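Local coordinates for separin (Saccharomyces cerevisiae, PDB 5U1T), which is a caspase-like cysteine protease that cleaves the MCD1/SCC1 subunit of cohesin at the onset of anaphase, releasing the chromosomes to segregate, at residues A[84-89]-A[137-142]; A[100-105]-A[130-135]; A[174-179]-A[204-209]; A[148-153]-A[187-192]. All coordinates share one frame; numbering follows the deposited sequence.

Contact 1: A[84-89]-A[137-142]; sequences KLINNN and LQIILK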
loop_
_atom_site.group_PDB
_atom_site.type_symbol
_atom_site.label_atom_id
_atom_site.label_comp_id
_atom_site.label_asym_id
_atom_site.label_seq_id
_atom_site.Cartn_x
_atom_site.Cartn_y
_atom_site.Cartn_z
ATOM N N LYS A 84 -1.910 -68.165 -13.474
ATOM C CA LYS A 84 -1.314 -69.200 -12.638
ATOM C C LYS A 84 -2.388 -69.969 -11.883
ATOM O O LYS A 84 -2.254 -71.165 -11.662
ATOM C CB LYS A 84 -0.302 -68.616 -11.663
ATOM C CG LYS A 84 0.913 -68.071 -12.363
ATOM C CD LYS A 84 2.191 -68.249 -11.570
ATOM C CE LYS A 84 3.262 -67.284 -12.075
ATOM N NZ LYS A 84 4.653 -67.668 -11.644
ATOM N N LEU A 85 -3.455 -69.277 -11.500
ATOM C CA LEU A 85 -4.624 -69.918 -10.915
ATOM C C LEU A 85 -5.323 -70.806 -11.928
ATOM O O LEU A 85 -5.741 -71.912 -11.605
ATOM C CB LEU A 85 -5.607 -68.869 -10.385
ATOM C CG LEU A 85 -5.153 -68.147 -9.120
ATOM C CD1 LEU A 85 -6.034 -66.951 -8.818
ATOM C CD2 LEU A 85 -5.126 -69.110 -7.965
ATOM N N ILE A 86 -5.478 -70.301 -13.145
ATOM C CA ILE A 86 -6.123 -71.060 -14.210
ATOM C C ILE A 86 -5.358 -72.350 -14.507
ATOM O O ILE A 86 -5.958 -73.417 -14.564
ATOM C CB ILE A 86 -6.265 -70.221 -15.500
ATOM C CG1 ILE A 86 -7.212 -69.048 -15.247
ATOM C CG2 ILE A 86 -6.774 -71.068 -16.653
ATOM C CD1 ILE A 86 -7.373 -68.101 -16.416
ATOM N N ASN A 87 -4.038 -72.263 -14.661
ATOM C CA ASN A 87 -3.246 -73.446 -14.970
ATOM C C ASN A 87 -3.281 -74.459 -13.843
ATOM O O ASN A 87 -3.162 -75.652 -14.087
ATOM C CB ASN A 87 -1.799 -73.084 -15.276
ATOM C CG ASN A 87 -1.657 -72.179 -16.493
ATOM O OD1 ASN A 87 -2.504 -72.192 -17.390
ATOM N ND2 ASN A 87 -0.574 -71.394 -16.533
ATOM N N ASN A 88 -3.455 -74.014 -12.610
ATOM C CA ASN A 88 -3.535 -74.967 -11.512
ATOM C C ASN A 88 -4.964 -75.336 -11.183
ATOM O O ASN A 88 -5.242 -75.932 -10.146
ATOM C CB ASN A 88 -2.836 -74.420 -10.280
ATOM C CG ASN A 88 -1.336 -74.503 -10.393
ATOM O OD1 ASN A 88 -0.800 -75.507 -10.850
ATOM N ND2 ASN A 88 -0.646 -73.445 -9.990
ATOM N N ASN A 89 -5.860 -74.965 -12.087
ATOM C CA ASN A 89 -7.266 -75.356 -12.038
ATOM C C ASN A 89 -8.062 -74.809 -10.854
ATOM O O ASN A 89 -9.022 -75.447 -10.386
ATOM C CB ASN A 89 -7.385 -76.872 -12.057
ATOM C CG ASN A 89 -8.387 -77.334 -13.056
ATOM O OD1 ASN A 89 -8.208 -77.117 -14.259
ATOM N ND2 ASN A 89 -9.468 -77.966 -12.580
ATOM N N LEU A 137 -13.143 -65.443 -20.762
ATOM C CA LEU A 137 -13.687 -66.421 -21.707
ATOM C C LEU A 137 -13.046 -67.790 -21.499
ATOM O O LEU A 137 -13.722 -68.812 -21.585
ATOM C CB LEU A 137 -13.497 -65.963 -23.150
ATOM C CG LEU A 137 -14.394 -64.802 -23.577
ATOM C CD1 LEU A 137 -14.155 -64.437 -25.021
ATOM C CD2 LEU A 137 -15.852 -65.108 -23.343
ATOM N N GLN A 138 -11.747 -67.803 -21.217
ATOM C CA GLN A 138 -11.031 -69.038 -20.904
ATOM C C GLN A 138 -11.689 -69.732 -19.726
ATOM O O GLN A 138 -11.953 -70.937 -19.778
ATOM C CB GLN A 138 -9.550 -68.749 -20.605
ATOM C CG GLN A 138 -8.686 -69.954 -20.202
ATOM C CD GLN A 138 -8.543 -71.000 -21.308
ATOM O OE1 GLN A 138 -8.788 -70.726 -22.486
ATOM N NE2 GLN A 138 -8.151 -72.215 -20.920
ATOM N N ILE A 139 -11.974 -68.970 -18.674
ATOM C CA ILE A 139 -12.598 -69.505 -17.471
ATOM C C ILE A 139 -13.990 -70.060 -17.782
ATOM O O ILE A 139 -14.295 -71.192 -17.395
ATOM C CB ILE A 139 -12.673 -68.430 -16.355
ATOM C CG1 ILE A 139 -11.259 -68.011 -15.947
ATOM C CG2 ILE A 139 -13.411 -68.955 -15.142
ATOM C CD1 ILE A 139 -11.203 -66.928 -14.910
ATOM N N ILE A 140 -14.815 -69.290 -18.497
ATOM C CA ILE A 140 -16.168 -69.734 -18.867
ATOM C C ILE A 140 -16.085 -71.044 -19.640
ATOM O O ILE A 140 -16.916 -71.960 -19.490
ATOM C CB ILE A 140 -16.909 -68.679 -19.716
ATOM C CG1 ILE A 140 -17.063 -67.374 -18.934
ATOM C CG2 ILE A 140 -18.278 -69.187 -20.137
ATOM C CD1 ILE A 140 -17.659 -66.245 -19.732
ATOM N N LEU A 141 -15.056 -71.144 -20.464
ATOM C CA LEU A 141 -14.816 -72.368 -21.192
ATOM C C LEU A 141 -14.447 -73.522 -20.264
ATOM O O LEU A 141 -15.087 -74.561 -20.300
ATOM C CB LEU A 141 -13.719 -72.148 -22.218
ATOM C CG LEU A 141 -13.593 -73.322 -23.166
ATOM C CD1 LEU A 141 -14.919 -73.536 -23.867
ATOM C CD2 LEU A 141 -12.486 -73.021 -24.146
ATOM N N LYS A 142 -13.430 -73.346 -19.428
ATOM C CA LYS A 142 -12.970 -74.457 -18.602
ATOM C C LYS A 142 -13.938 -74.822 -17.480
ATOM O O LYS A 142 -13.902 -75.944 -16.975
ATOM C CB LYS A 142 -11.597 -74.160 -18.020
ATOM C CG LYS A 142 -10.526 -74.073 -19.075
ATOM C CD LYS A 142 -10.651 -75.229 -20.047
ATOM C CE LYS A 142 -9.526 -76.233 -19.885
ATOM N NZ LYS A 142 -8.321 -75.844 -20.714
#
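In the helical domain of separin, Ile86 joins two helices by packing onto Gln138 and Ile139, one side chain serving two neighbours on the facing helix. It stands in the last turn of helix 69-87, its CA 7.4 Å from the CA of Ile139 on helix 129-142. Ile86 CD1 meets Ile139 CG1 at 3.9 Å, the two side chains crossing at about a right angle, while Ile86 CG2 comes 4.2 Å from Gln138 CG. The glutamine's CG, anti to its N (chi1 178°), supplies the apolar surface; the bend at chi2 (64°) then turns the amide, whose OE1 accepts a hydrogen bond from the backbone of the other protein chain. Lys142, one turn on, also bonds to that chain. Just past Ile86 the helix stops: the N-H of Asn89, with positive phi, bonds to the O of Ile86 (N to O 2.9 Å) and that of Ala90 to the O of Leu85. The arrangement is that of a helix pair packed beside a helix end closed by a Schellman motif.

Contact 2: A[100-105]-A[130-135]; sequences FLFNET and SNLKIL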
loop_
_atom_site.group_PDB
_atom_site.type_symbol
_atom_site.label_atom_id
_atom_site.label_comp_id
_atom_site.label_asym_id
_atom_site.label_seq_id
_atom_site.Cartn_x
_atom_site.Cartn_y
_atom_site.Cartn_z
ATOM N N PHE A 100 -11.944 -58.827 -8.997
ATOM C CA PHE A 100 -11.157 -58.049 -8.049
ATOM C C PHE A 100 -10.233 -57.068 -8.771
ATOM O O PHE A 100 -10.219 -55.880 -8.458
ATOM C CB PHE A 100 -10.363 -59.001 -7.156
ATOM C CG PHE A 100 -9.494 -58.327 -6.127
ATOM C CD1 PHE A 100 -9.944 -57.225 -5.415
ATOM C CD2 PHE A 100 -8.225 -58.841 -5.833
ATOM C CE1 PHE A 100 -9.124 -56.615 -4.440
ATOM C CE2 PHE A 100 -7.410 -58.247 -4.861
ATOM C CZ PHE A 100 -7.860 -57.129 -4.165
ATOM N N LEU A 101 -9.493 -57.571 -9.759
ATOM C CA LEU A 101 -8.587 -56.758 -10.558
ATOM C C LEU A 101 -9.341 -55.591 -11.206
ATOM O O LEU A 101 -8.862 -54.432 -11.227
ATOM C CB LEU A 101 -7.894 -57.623 -11.630
ATOM C CG LEU A 101 -6.815 -56.969 -12.515
ATOM C CD1 LEU A 101 -5.799 -57.993 -13.013
ATOM C CD2 LEU A 101 -7.413 -56.192 -13.704
ATOM N N PHE A 102 -10.519 -55.904 -11.736
ATOM C CA PHE A 102 -11.307 -54.919 -12.447
ATOM C C PHE A 102 -11.888 -53.879 -11.500
ATOM O O PHE A 102 -11.862 -52.689 -11.795
ATOM C CB PHE A 102 -12.426 -55.580 -13.210
ATOM C CG PHE A 102 -13.216 -54.641 -14.053
ATOM C CD1 PHE A 102 -12.835 -54.378 -15.351
ATOM C CD2 PHE A 102 -14.360 -54.033 -13.559
ATOM C CE1 PHE A 102 -13.574 -53.524 -16.143
ATOM C CE2 PHE A 102 -15.107 -53.175 -14.345
ATOM C CZ PHE A 102 -14.713 -52.921 -15.640
ATOM N N ASN A 103 -12.402 -54.339 -10.365
ATOM C CA ASN A 103 -13.057 -53.455 -9.421
ATOM C C ASN A 103 -12.087 -52.443 -8.813
ATOM O O ASN A 103 -12.462 -51.323 -8.521
ATOM C CB ASN A 103 -13.741 -54.265 -8.328
ATOM C CG ASN A 103 -15.048 -54.847 -8.786
ATOM O OD1 ASN A 103 -15.613 -54.430 -9.799
ATOM N ND2 ASN A 103 -15.538 -55.821 -8.051
ATOM N N GLU A 104 -10.833 -52.850 -8.671
ATOM C CA GLU A 104 -9.814 -52.030 -8.071
ATOM C C GLU A 104 -9.255 -51.001 -9.029
ATOM O O GLU A 104 -8.394 -50.241 -8.653
ATOM C CB GLU A 104 -8.674 -52.898 -7.569
ATOM C CG GLU A 104 -9.044 -53.864 -6.489
ATOM C CD GLU A 104 -9.080 -53.217 -5.131
ATOM O OE1 GLU A 104 -10.128 -52.661 -4.766
ATOM O OE2 GLU A 104 -8.068 -53.250 -4.412
ATOM N N THR A 105 -9.741 -50.962 -10.262
ATOM C CA THR A 105 -9.072 -50.161 -11.286
ATOM C C THR A 105 -10.056 -49.436 -12.200
ATOM O O THR A 105 -9.666 -48.911 -13.240
ATOM C CB THR A 105 -8.134 -51.046 -12.155
ATOM O OG1 THR A 105 -8.858 -52.205 -12.641
ATOM C CG2 THR A 105 -6.925 -51.521 -11.352
ATOM N N SER A 130 -8.874 -55.997 -22.994
ATOM C CA SER A 130 -8.729 -57.030 -24.003
ATOM C C SER A 130 -8.282 -58.363 -23.423
ATOM O O SER A 130 -8.966 -59.368 -23.584
ATOM C CB SER A 130 -7.732 -56.560 -25.064
ATOM O OG SER A 130 -7.131 -57.645 -25.760
ATOM N N ASN A 131 -7.147 -58.379 -22.735
ATOM C CA ASN A 131 -6.641 -59.640 -22.228
ATOM C C ASN A 131 -7.446 -60.155 -21.039
ATOM O O ASN A 131 -7.515 -61.369 -20.819
ATOM C CB ASN A 131 -5.165 -59.514 -21.866
ATOM C CG ASN A 131 -4.315 -59.105 -23.056
ATOM O OD1 ASN A 131 -4.400 -59.695 -24.149
ATOM N ND2 ASN A 131 -3.515 -58.064 -22.866
ATOM N N LEU A 132 -8.065 -59.252 -20.279
ATOM C CA LEU A 132 -8.893 -59.669 -19.153
ATOM C C LEU A 132 -10.090 -60.485 -19.657
ATOM O O LEU A 132 -10.393 -61.550 -19.142
ATOM C CB LEU A 132 -9.365 -58.451 -18.340
ATOM C CG LEU A 132 -10.019 -58.753 -16.982
ATOM C CD1 LEU A 132 -9.040 -59.425 -16.010
ATOM C CD2 LEU A 132 -10.640 -57.503 -16.358
ATOM N N LYS A 133 -10.743 -59.974 -20.690
ATOM C CA LYS A 133 -11.899 -60.615 -21.273
ATOM C C LYS A 133 -11.569 -62.010 -21.849
ATOM O O LYS A 133 -12.371 -62.956 -21.741
ATOM C CB LYS A 133 -12.490 -59.704 -22.349
ATOM C CG LYS A 133 -13.052 -58.404 -21.799
ATOM C CD LYS A 133 -13.925 -57.668 -22.805
ATOM C CE LYS A 133 -14.484 -56.367 -22.223
ATOM N NZ LYS A 133 -15.554 -55.809 -23.092
ATOM N N ILE A 134 -10.383 -62.138 -22.444
ATOM C CA ILE A 134 -9.923 -63.415 -22.968
ATOM C C ILE A 134 -9.732 -64.402 -21.811
ATOM O O ILE A 134 -10.056 -65.595 -21.941
ATOM C CB ILE A 134 -8.595 -63.265 -23.802
ATOM C CG1 ILE A 134 -8.833 -62.431 -25.061
ATOM C CG2 ILE A 134 -8.053 -64.618 -24.217
ATOM C CD1 ILE A 134 -7.603 -62.188 -25.864
ATOM N N LEU A 135 -9.225 -63.919 -20.681
ATOM C CA LEU A 135 -9.073 -64.779 -19.509
ATOM C C LEU A 135 -10.450 -65.194 -18.971
ATOM O O LEU A 135 -10.655 -66.342 -18.578
ATOM C CB LEU A 135 -8.249 -64.085 -18.426
ATOM C CG LEU A 135 -6.818 -63.698 -18.840
ATOM C CD1 LEU A 135 -6.148 -62.709 -17.854
ATOM C CD2 LEU A 135 -5.986 -64.938 -18.983
#
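Leu132 of helix 129-142 packs between Leu101 and Phe102 in the last turn of helix 91-103, a helix-helix contact of the helical domain. Its first torsion sends CG anti to the backbone N (chi1 -169°) and the second (chi2 63°) separates the methyls between the two partners. Leu132 CD2 goes to Phe102, 3.9 Å from CD1 of the ring and 4.1 Å from CB, approaching the ring obliquely. Leu132 CD1 goes to Leu101, reaching its CD2 at 4.3 Å. Phe102 likewise holds CG opposite its own N (chi1 -175°), which carries the ring toward Leu132; the two side chains cross at roughly a right angle, and Ile116 of helix 113-117 packs on both. Leu101 also touches His78 and Leu79, extending the contact into helix 69-87. The chain leaves helix 91-103 directly after this point, and a threonine side chain folds back over the last turn. Thr105 OG1, which also hydrogen-bonds to Tyr128 OH, donates to the O of Leu101 at 2.6 Å.

Contact 3: A[174-179]-A[204-209]; sequences ALTKIV and FKLPFK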
loop_
_atom_site.group_PDB
_atom_site.type_symbol
_atom_site.label_atom_id
_atom_site.label_comp_id
_atom_site.label_asym_id
_atom_site.label_seq_id
_atom_site.Cartn_x
_atom_site.Cartn_y
_atom_site.Cartn_z
ATOM N N ALA A 174 -5.035 -65.794 -30.091
ATOM C CA ALA A 174 -5.700 -66.179 -28.845
ATOM C C ALA A 174 -7.216 -66.024 -28.934
ATOM O O ALA A 174 -7.953 -67.009 -28.791
ATOM C CB ALA A 174 -5.167 -65.379 -27.696
ATOM N N LEU A 175 -7.673 -64.799 -29.183
ATOM C CA LEU A 175 -9.104 -64.501 -29.277
ATOM C C LEU A 175 -9.841 -65.374 -30.311
ATOM O O LEU A 175 -10.941 -65.869 -30.051
ATOM C CB LEU A 175 -9.318 -63.019 -29.612
ATOM C CG LEU A 175 -10.769 -62.592 -29.854
ATOM C CD1 LEU A 175 -11.596 -62.740 -28.599
ATOM C CD2 LEU A 175 -10.864 -61.178 -30.382
ATOM N N THR A 176 -9.238 -65.558 -31.480
ATOM C CA THR A 176 -9.922 -66.258 -32.555
ATOM C C THR A 176 -9.901 -67.754 -32.270
ATOM O O THR A 176 -10.826 -68.485 -32.634
ATOM C CB THR A 176 -9.286 -65.957 -33.927
ATOM O OG1 THR A 176 -8.070 -66.700 -34.069
ATOM C CG2 THR A 176 -8.980 -64.460 -34.080
ATOM N N LYS A 177 -8.851 -68.205 -31.591
ATOM C CA LYS A 177 -8.794 -69.586 -31.131
ATOM C C LYS A 177 -9.870 -69.823 -30.077
ATOM O O LYS A 177 -10.499 -70.881 -30.041
ATOM C CB LYS A 177 -7.416 -69.916 -30.566
ATOM C CG LYS A 177 -7.198 -71.367 -30.300
ATOM C CD LYS A 177 -5.880 -71.622 -29.619
ATOM C CE LYS A 177 -5.668 -73.122 -29.460
ATOM N NZ LYS A 177 -4.545 -73.442 -28.544
ATOM N N ILE A 178 -10.072 -68.828 -29.214
ATOM C CA ILE A 178 -11.103 -68.885 -28.184
ATOM C C ILE A 178 -12.479 -69.054 -28.831
ATOM O O ILE A 178 -13.316 -69.800 -28.331
ATOM C CB ILE A 178 -11.051 -67.622 -27.278
ATOM C CG1 ILE A 178 -10.068 -67.843 -26.129
ATOM C CG2 ILE A 178 -12.404 -67.291 -26.707
ATOM C CD1 ILE A 178 -10.420 -69.030 -25.242
ATOM N N VAL A 179 -12.680 -68.394 -29.970
ATOM C CA VAL A 179 -13.931 -68.470 -30.720
ATOM C C VAL A 179 -14.215 -69.867 -31.296
ATOM O O VAL A 179 -15.339 -70.370 -31.221
ATOM C CB VAL A 179 -13.935 -67.447 -31.871
ATOM C CG1 VAL A 179 -15.179 -67.597 -32.737
ATOM C CG2 VAL A 179 -13.847 -66.047 -31.314
ATOM N N PHE A 204 -7.796 -60.794 -39.520
ATOM C CA PHE A 204 -6.513 -60.699 -38.856
ATOM C C PHE A 204 -5.456 -61.424 -39.645
ATOM O O PHE A 204 -4.307 -61.534 -39.212
ATOM C CB PHE A 204 -6.631 -61.242 -37.441
ATOM C CG PHE A 204 -7.571 -60.445 -36.593
ATOM C CD1 PHE A 204 -7.561 -59.059 -36.663
ATOM C CD2 PHE A 204 -8.493 -61.067 -35.767
ATOM C CE1 PHE A 204 -8.424 -58.312 -35.912
ATOM C CE2 PHE A 204 -9.364 -60.318 -35.005
ATOM C CZ PHE A 204 -9.329 -58.935 -35.082
ATOM N N LYS A 205 -5.862 -61.869 -40.833
ATOM C CA LYS A 205 -4.991 -62.567 -41.763
ATOM C C LYS A 205 -4.371 -63.772 -41.066
ATOM O O LYS A 205 -3.154 -63.939 -41.076
ATOM C CB LYS A 205 -3.893 -61.638 -42.299
ATOM C CG LYS A 205 -4.280 -60.164 -42.425
ATOM C CD LYS A 205 -5.327 -59.944 -43.497
ATOM C CE LYS A 205 -5.252 -58.519 -44.017
ATOM N NZ LYS A 205 -3.890 -58.176 -44.514
ATOM N N LEU A 206 -5.203 -64.597 -40.442
ATOM C CA LEU A 206 -4.702 -65.763 -39.730
ATOM C C LEU A 206 -4.732 -66.966 -40.657
ATOM O O LEU A 206 -5.575 -67.035 -41.555
ATOM C CB LEU A 206 -5.520 -66.016 -38.451
ATOM C CG LEU A 206 -5.516 -64.865 -37.419
ATOM C CD1 LEU A 206 -6.144 -65.289 -36.112
ATOM C CD2 LEU A 206 -4.118 -64.333 -37.167
ATOM N N PRO A 207 -3.787 -67.905 -40.471
ATOM C CA PRO A 207 -3.743 -69.136 -41.268
ATOM C C PRO A 207 -4.842 -70.082 -40.856
ATOM O O PRO A 207 -4.868 -70.460 -39.688
ATOM C CB PRO A 207 -2.379 -69.731 -40.922
ATOM C CG PRO A 207 -2.114 -69.242 -39.532
ATOM C CD PRO A 207 -2.674 -67.839 -39.507
ATOM N N PHE A 208 -5.724 -70.471 -41.770
ATOM C CA PHE A 208 -6.788 -71.371 -41.373
ATOM C C PHE A 208 -6.206 -72.612 -40.706
ATOM O O PHE A 208 -6.831 -73.175 -39.813
ATOM C CB PHE A 208 -7.667 -71.790 -42.559
ATOM C CG PHE A 208 -8.747 -72.786 -42.187
ATOM C CD1 PHE A 208 -8.485 -74.150 -42.158
ATOM C CD2 PHE A 208 -10.015 -72.353 -41.837
ATOM C CE1 PHE A 208 -9.471 -75.059 -41.792
ATOM C CE2 PHE A 208 -11.005 -73.258 -41.482
ATOM C CZ PHE A 208 -10.730 -74.611 -41.457
ATOM N N LYS A 209 -5.001 -73.019 -41.104
ATOM C CA LYS A 209 -4.493 -74.356 -40.766
ATOM C C LYS A 209 -4.388 -74.666 -39.263
ATOM O O LYS A 209 -3.986 -75.773 -38.894
ATOM C CB LYS A 209 -3.135 -74.582 -41.435
ATOM C CG LYS A 209 -3.250 -74.947 -42.916
ATOM C CD LYS A 209 -1.890 -75.128 -43.581
ATOM C CE LYS A 209 -1.009 -73.906 -43.372
ATOM N NZ LYS A 209 -1.717 -72.644 -43.721
#
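A helical hairpin, helix 172-185 followed by helix 190-203, is joined at its open end by Thr176, which meets Phe204 and Leu206 where the second helix gives way to loop. That second helix ends in a Schellman motif, with Lys205 in positive phi as the C-prime residue and the N of Leu206 bonded back to the O of Ile201. The residues on either side of Lys205 are the ones that turn back to the first helix. Phe204 offers the edge of its ring: CG2 of Thr176 lies near the ring plane, 3.8 Å from CD2 of Phe204, and the two side chains run oblique to each other. Leu206 instead approaches Thr176 tip to tip, its CD1 being 3.6 Å from the same CG2. Tyr200, one turn before Phe204, adds a further ring to this side, its plane at about 45° to that of Phe204, and also touches Thr176. Outside this contact, the neighbouring Lys177 forms a salt bridge with an acidic side chain of the other protein chain. Although Thr176 is buried, its hydroxyl has a polar partner: chi1 of 77° sets OG1 between the backbone N and carbonyl carbon, where it makes a weak hydrogen bond with the O of His173.

Contact 4: A[148-153]-A[187-192]; sequences EYLPHI and TSCKVL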
loop_
_atom_site.group_PDB
_atom_site.type_symbol
_atom_site.label_atom_id
_atom_site.label_comp_id
_atom_site.label_asym_id
_atom_site.label_seq_id
_atom_site.Cartn_x
_atom_site.Cartn_y
_atom_site.Cartn_z
ATOM N N GLU A 148 -24.881 -71.350 -20.126
ATOM C CA GLU A 148 -25.506 -70.320 -19.297
ATOM C C GLU A 148 -25.025 -68.926 -19.658
ATOM O O GLU A 148 -25.728 -67.941 -19.423
ATOM C CB GLU A 148 -25.249 -70.580 -17.807
ATOM C CG GLU A 148 -24.023 -71.432 -17.491
ATOM C CD GLU A 148 -24.263 -72.918 -17.720
ATOM O OE1 GLU A 148 -24.567 -73.643 -16.750
ATOM O OE2 GLU A 148 -24.153 -73.360 -18.883
ATOM N N TYR A 149 -23.833 -68.827 -20.228
ATOM C CA TYR A 149 -23.302 -67.520 -20.583
ATOM C C TYR A 149 -23.702 -67.102 -21.981
ATOM O O TYR A 149 -23.398 -65.992 -22.411
ATOM C CB TYR A 149 -21.784 -67.521 -20.465
ATOM C CG TYR A 149 -21.271 -67.024 -19.138
ATOM C CD1 TYR A 149 -21.075 -67.898 -18.084
ATOM C CD2 TYR A 149 -20.979 -65.684 -18.942
ATOM C CE1 TYR A 149 -20.605 -67.461 -16.872
ATOM C CE2 TYR A 149 -20.503 -65.235 -17.725
ATOM C CZ TYR A 149 -20.315 -66.131 -16.691
ATOM O OH TYR A 149 -19.845 -65.704 -15.467
ATOM N N LEU A 150 -24.395 -67.999 -22.683
ATOM C CA LEU A 150 -24.529 -67.901 -24.136
ATOM C C LEU A 150 -25.029 -66.542 -24.652
ATOM O O LEU A 150 -24.374 -65.955 -25.508
ATOM C CB LEU A 150 -25.425 -69.026 -24.670
ATOM C CG LEU A 150 -25.765 -68.898 -26.158
ATOM C CD1 LEU A 150 -24.501 -68.872 -27.025
ATOM C CD2 LEU A 150 -26.684 -70.010 -26.572
ATOM N N PRO A 151 -26.166 -66.030 -24.140
ATOM C CA PRO A 151 -26.600 -64.720 -24.658
ATOM C C PRO A 151 -25.606 -63.585 -24.378
ATOM O O PRO A 151 -25.539 -62.626 -25.144
ATOM C CB PRO A 151 -27.914 -64.468 -23.922
ATOM C CG PRO A 151 -27.790 -65.269 -22.669
ATOM C CD PRO A 151 -27.049 -66.507 -23.061
ATOM N N HIS A 152 -24.833 -63.690 -23.308
ATOM C CA HIS A 152 -23.835 -62.660 -23.042
ATOM C C HIS A 152 -22.624 -62.787 -23.954
ATOM O O HIS A 152 -22.023 -61.787 -24.356
ATOM C CB HIS A 152 -23.395 -62.722 -21.591
ATOM C CG HIS A 152 -24.536 -62.695 -20.636
ATOM N ND1 HIS A 152 -25.564 -61.787 -20.746
ATOM C CD2 HIS A 152 -24.816 -63.460 -19.555
ATOM C CE1 HIS A 152 -26.433 -61.994 -19.772
ATOM N NE2 HIS A 152 -26.001 -63.002 -19.035
ATOM N N ILE A 153 -22.254 -64.019 -24.268
ATOM C CA ILE A 153 -21.109 -64.244 -25.120
ATOM C C ILE A 153 -21.477 -63.832 -26.531
ATOM O O ILE A 153 -20.669 -63.239 -27.248
ATOM C CB ILE A 153 -20.653 -65.693 -25.053
ATOM C CG1 ILE A 153 -19.858 -65.892 -23.769
ATOM C CG2 ILE A 153 -19.780 -66.041 -26.228
ATOM C CD1 ILE A 153 -19.864 -67.292 -23.298
ATOM N N THR A 187 -23.767 -75.990 -27.558
ATOM C CA THR A 187 -24.858 -76.852 -27.979
ATOM C C THR A 187 -25.836 -76.053 -28.834
ATOM O O THR A 187 -26.842 -76.590 -29.311
ATOM C CB THR A 187 -25.604 -77.497 -26.772
ATOM O OG1 THR A 187 -25.983 -76.491 -25.829
ATOM C CG2 THR A 187 -24.721 -78.516 -26.061
ATOM N N SER A 188 -25.540 -74.771 -29.033
ATOM C CA SER A 188 -26.361 -73.954 -29.916
ATOM C C SER A 188 -25.584 -72.842 -30.606
ATOM O O SER A 188 -24.459 -72.520 -30.220
ATOM C CB SER A 188 -27.527 -73.348 -29.146
ATOM O OG SER A 188 -28.391 -72.667 -30.037
ATOM N N CYS A 189 -26.205 -72.267 -31.633
ATOM C CA CYS A 189 -25.657 -71.129 -32.367
ATOM C C CYS A 189 -24.267 -71.372 -32.933
ATOM O O CYS A 189 -23.486 -70.426 -33.070
ATOM C CB CYS A 189 -25.609 -69.880 -31.475
ATOM S SG CYS A 189 -27.207 -69.342 -30.871
ATOM N N LYS A 190 -23.956 -72.625 -33.251
ATOM C CA LYS A 190 -22.661 -72.982 -33.825
ATOM C C LYS A 190 -22.372 -72.138 -35.082
ATOM O O LYS A 190 -21.241 -71.694 -35.310
ATOM C CB LYS A 190 -22.620 -74.485 -34.146
ATOM C CG LYS A 190 -23.341 -75.350 -33.108
ATOM C CD LYS A 190 -22.762 -76.758 -33.003
ATOM C CE LYS A 190 -21.336 -76.734 -32.487
ATOM N NZ LYS A 190 -20.813 -78.086 -32.170
ATOM N N VAL A 191 -23.414 -71.899 -35.876
ATOM C CA VAL A 191 -23.321 -71.015 -37.033
ATOM C C VAL A 191 -22.777 -69.632 -36.662
ATOM O O VAL A 191 -21.855 -69.132 -37.309
ATOM C CB VAL A 191 -24.698 -70.854 -37.726
ATOM C CG1 VAL A 191 -25.802 -70.755 -36.697
ATOM C CG2 VAL A 191 -24.709 -69.628 -38.624
ATOM N N LEU A 192 -23.342 -69.026 -35.619
ATOM C CA LEU A 192 -22.941 -67.688 -35.175
ATOM C C LEU A 192 -21.459 -67.613 -34.845
ATOM O O LEU A 192 -20.759 -66.692 -35.275
ATOM C CB LEU A 192 -23.762 -67.267 -33.964
ATOM C CG LEU A 192 -25.217 -66.954 -34.302
ATOM C CD1 LEU A 192 -25.962 -66.451 -33.073
ATOM C CD2 LEU A 192 -25.270 -65.940 -35.426
#
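Leu150 lays one methyl, CD2, over Ser188 and Cys189, just ahead of helix 190-203. The approach is loose and purely apolar: Leu150 CD2 is 4.3 Å from CB of Ser188 and 4.4 Å from SG of Cys189. Extension of the leucine (chi1 173°) carries its branch across from helix 146-158, which is kinked here. Pro151, the next residue, has no N-H to bond to the preceding turn. Across the contact, Cys189 occupies the N-cap position with positive phi (56°). The serine shows the polar side of the same contact. While its CB receives the methyl, its OG hydrogen-bonds to the O of Glu231, and the backbone of Cys189 also bonds to that residue. Leu150 and Cys189 both touch Asn235 as well. Tyr149 and Ile153 pack on Ile140, and Leu192 packs against helix 236-250. The contact thus ties helix 146-158 to the start of helix 190-203, with helices 129-142 and 113-117 against the former and 236-250 against the latter.

How the contacts relate
All four contacts illustrate how a helical domain is assembled from small apolar junctions, here about 61 to 79 Å from the centre of the chain and away from Cys1497, the probable catalytic cysteine. Contacts 1 and 2, with centres about 14 Å apart, share helix 129-142, which therefore receives two consecutive helices, 69-87 and 91-103. The same helix also packs on the other two contacts: Leu137 CD1 meets Ile178 CG2 of contact 3 at 3.7 Å, and Leu137 CD2 meets Ile153 CG1 of contact 4 at 4.1 Å. Ile134 of contact 2 also packs on Leu175 and Ile178. Contacts 3 and 4, about 18 Å between centres, do not touch but alternate along the chain. Another protein chain borders contacts 1 to 3, not contact 4.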